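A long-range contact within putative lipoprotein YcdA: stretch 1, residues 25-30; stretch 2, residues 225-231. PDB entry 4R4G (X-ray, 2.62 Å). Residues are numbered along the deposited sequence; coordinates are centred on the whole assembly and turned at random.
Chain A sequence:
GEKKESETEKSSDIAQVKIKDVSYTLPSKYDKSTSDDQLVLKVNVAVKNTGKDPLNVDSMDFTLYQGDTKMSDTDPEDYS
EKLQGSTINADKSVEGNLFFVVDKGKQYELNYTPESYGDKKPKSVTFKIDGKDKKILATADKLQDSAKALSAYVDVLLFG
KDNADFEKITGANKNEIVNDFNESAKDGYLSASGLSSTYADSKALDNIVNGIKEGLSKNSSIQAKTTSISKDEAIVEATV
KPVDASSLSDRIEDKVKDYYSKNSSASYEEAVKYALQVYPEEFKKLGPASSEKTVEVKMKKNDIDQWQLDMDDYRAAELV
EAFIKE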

# COMPACT_ATOMS: atom_id res chain seq x y z
N THR A 25 -8.97 1.55 10.26
CA THR A 25 -7.58 1.15 10.05
C THR A 25 -7.56 -0.13 9.22
O THR A 25 -8.59 -0.81 9.06
CB THR A 25 -6.79 0.98 11.38
OG1 THR A 25 -7.37 -0.05 12.19
CG2 THR A 25 -6.65 2.28 12.18
N LEU A 26 -6.40 -0.41 8.64
CA LEU A 26 -6.22 -1.64 7.91
C LEU A 26 -5.81 -2.66 8.92
O LEU A 26 -5.06 -2.29 9.83
CB LEU A 26 -5.14 -1.50 6.82
CG LEU A 26 -5.49 -0.77 5.53
CD1 LEU A 26 -4.25 -0.61 4.72
CD2 LEU A 26 -6.52 -1.54 4.70
N PRO A 27 -6.19 -3.94 8.77
CA PRO A 27 -5.75 -4.94 9.74
C PRO A 27 -4.22 -5.13 9.81
O PRO A 27 -3.46 -4.62 8.98
CB PRO A 27 -6.44 -6.22 9.26
CG PRO A 27 -6.85 -5.96 7.86
CD PRO A 27 -7.09 -4.52 7.75
N SER A 28 -3.77 -5.85 10.85
CA SER A 28 -2.36 -6.19 11.06
C SER A 28 -1.94 -7.12 9.92
O SER A 28 -2.80 -7.83 9.41
CB SER A 28 -2.20 -6.88 12.42
OG SER A 28 -0.91 -7.44 12.63
N LYS A 29 -0.62 -7.13 9.53
CA LYS A 29 -0.11 -8.06 8.49
C LYS A 29 -0.45 -9.51 8.91
O LYS A 29 -0.69 -10.37 8.06
CB LYS A 29 1.44 -7.94 8.27
CG LYS A 29 2.04 -6.52 8.16
CD LYS A 29 3.58 -6.47 7.95
CE LYS A 29 4.06 -5.02 7.88
NZ LYS A 29 5.51 -4.89 7.54
N TYR A 30 -0.50 -9.74 10.24
CA TYR A 30 -0.69 -11.03 10.89
C TYR A 30 -2.13 -11.27 11.38
O TYR A 30 -2.39 -12.35 11.92
CB TYR A 30 0.34 -11.16 12.03
CG TYR A 30 1.72 -10.75 11.58
CD1 TYR A 30 2.44 -11.52 10.68
CD2 TYR A 30 2.25 -9.52 11.96
CE1 TYR A 30 3.68 -11.10 10.20
CE2 TYR A 30 3.49 -9.09 11.49
CZ TYR A 30 4.20 -9.89 10.60
OH TYR A 30 5.44 -9.49 10.13
N LYS A 225 -2.78 -1.96 -4.10
CA LYS A 225 -3.59 -1.89 -2.89
C LYS A 225 -2.72 -1.92 -1.67
O LYS A 225 -1.90 -2.83 -1.55
CB LYS A 225 -4.59 -3.06 -2.82
CG LYS A 225 -5.61 -2.85 -1.71
CD LYS A 225 -6.36 -4.09 -1.28
CE LYS A 225 -7.10 -3.73 -0.01
NZ LYS A 225 -8.06 -4.78 0.45
N THR A 226 -2.90 -0.96 -0.76
CA THR A 226 -2.23 -0.97 0.55
C THR A 226 -2.92 -2.07 1.38
O THR A 226 -4.14 -2.03 1.57
CB THR A 226 -2.31 0.39 1.22
OG1 THR A 226 -1.81 1.37 0.32
CG2 THR A 226 -1.52 0.42 2.50
N THR A 227 -2.14 -3.08 1.82
CA THR A 227 -2.68 -4.20 2.56
C THR A 227 -2.47 -4.04 4.09
O THR A 227 -3.28 -4.55 4.87
CB THR A 227 -2.13 -5.51 2.01
OG1 THR A 227 -0.69 -5.48 1.99
CG2 THR A 227 -2.65 -5.80 0.62
N SER A 228 -1.42 -3.31 4.52
CA SER A 228 -1.14 -3.06 5.94
C SER A 228 -0.32 -1.81 6.14
O SER A 228 0.54 -1.51 5.33
CB SER A 228 -0.41 -4.24 6.57
OG SER A 228 0.70 -4.66 5.81
N ILE A 229 -0.60 -1.08 7.21
CA ILE A 229 0.13 0.11 7.64
C ILE A 229 0.57 -0.15 9.06
O ILE A 229 -0.22 -0.66 9.88
CB ILE A 229 -0.64 1.45 7.53
CG1 ILE A 229 -1.21 1.66 6.12
CG2 ILE A 229 0.24 2.65 7.99
CD1 ILE A 229 -2.46 2.38 6.10
N SER A 230 1.84 0.16 9.35
CA SER A 230 2.44 -0.03 10.65
C SER A 230 3.46 1.07 10.89
O SER A 230 4.62 1.01 10.45
CB SER A 230 3.05 -1.43 10.79
OG SER A 230 2.07 -2.45 10.78
N LYS A 231 2.98 2.09 11.58
CA LYS A 231 3.68 3.29 12.02
C LYS A 231 4.08 4.09 10.79
O LYS A 231 3.18 4.55 10.09
CB LYS A 231 4.84 2.95 12.99
CG LYS A 231 4.36 2.34 14.31
CD LYS A 231 5.50 1.87 15.20
CE LYS A 231 5.02 1.39 16.55
NZ LYS A 231 6.14 1.34 17.53

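This is a small contact held by packing alone, in which one leucine from an irregular segment settles against a strand about two hundred residues away in sequence and a lysine chain lies along its margin, with no hydrogen bond joining the two stretches. The two sides together bury 342 Å², and Leu26 makes the largest single contribution.

No backbone hydrogen bond joins the stretches, and their directions are not those of paired strands. Residues 26 to 29 run at 73° to the direction of residues 226 to 230, so the segment crosses the strand instead of lying alongside it as a neighbouring strand would. The nearest CA atoms across the contact are those of Leu26 and Ser228, 5.6 Å apart.

Leu26 points its CA-to-CB bond toward the strand and takes the m,t rotamer, a common one for leucine, which carries CD1 into the contact. That one methyl meets several neighbours at once. It lies 3.7 Å from CG2 of Thr226 and 3.7 Å from CD1 of Ile229, two methyl groups three residues apart on the strand, and it also touches the backbone between them, with Leu26 CD1 3.5 Å from Thr226 O. The CA-to-CB bond of Ile229 is sideways to the segment, but the end of the side chain comes nearer, and its chi2 of 147° lies between the usual wells. Thr226 offers its methyl here while its hydroxyl is hydrogen-bonded elsewhere in the structure, so a polar residue can serve an apolar contact without leaving its OG1 unsatisfied.

Lys29 works differently. Its CA-to-CB bond points sideways, and from there the chain is extended, with chi2 to chi4 all t. The aliphatic portion passes the strand's serines: Lys29 CG is 3.3 Å from Ser228 OG, and Lys29 CE is 4.4 Å from Ser230 OG. These are contacts of carbon with hydroxyl oxygen, so the lysine contributes here as a hydrocarbon rod, and its charged NZ makes no salt bridge to the strand.

Between these two residues in sequence, Pro27 approaches through its backbone, its O atom lying 3.9 Å from CB of Ser228. Ser28 points away from the strand, and its OG instead accepts a weak hydrogen bond within its own segment, 3.3 Å from the N of Tyr30. Ser230 points its CA-to-CB bond toward the segment, yet its OG gives a weak hydrogen bond to Ile229 O, 3.0 Å away.

The rule to read here is economical: Leu26 packs mainly through CD1, with the extended Lys29 chain beside it.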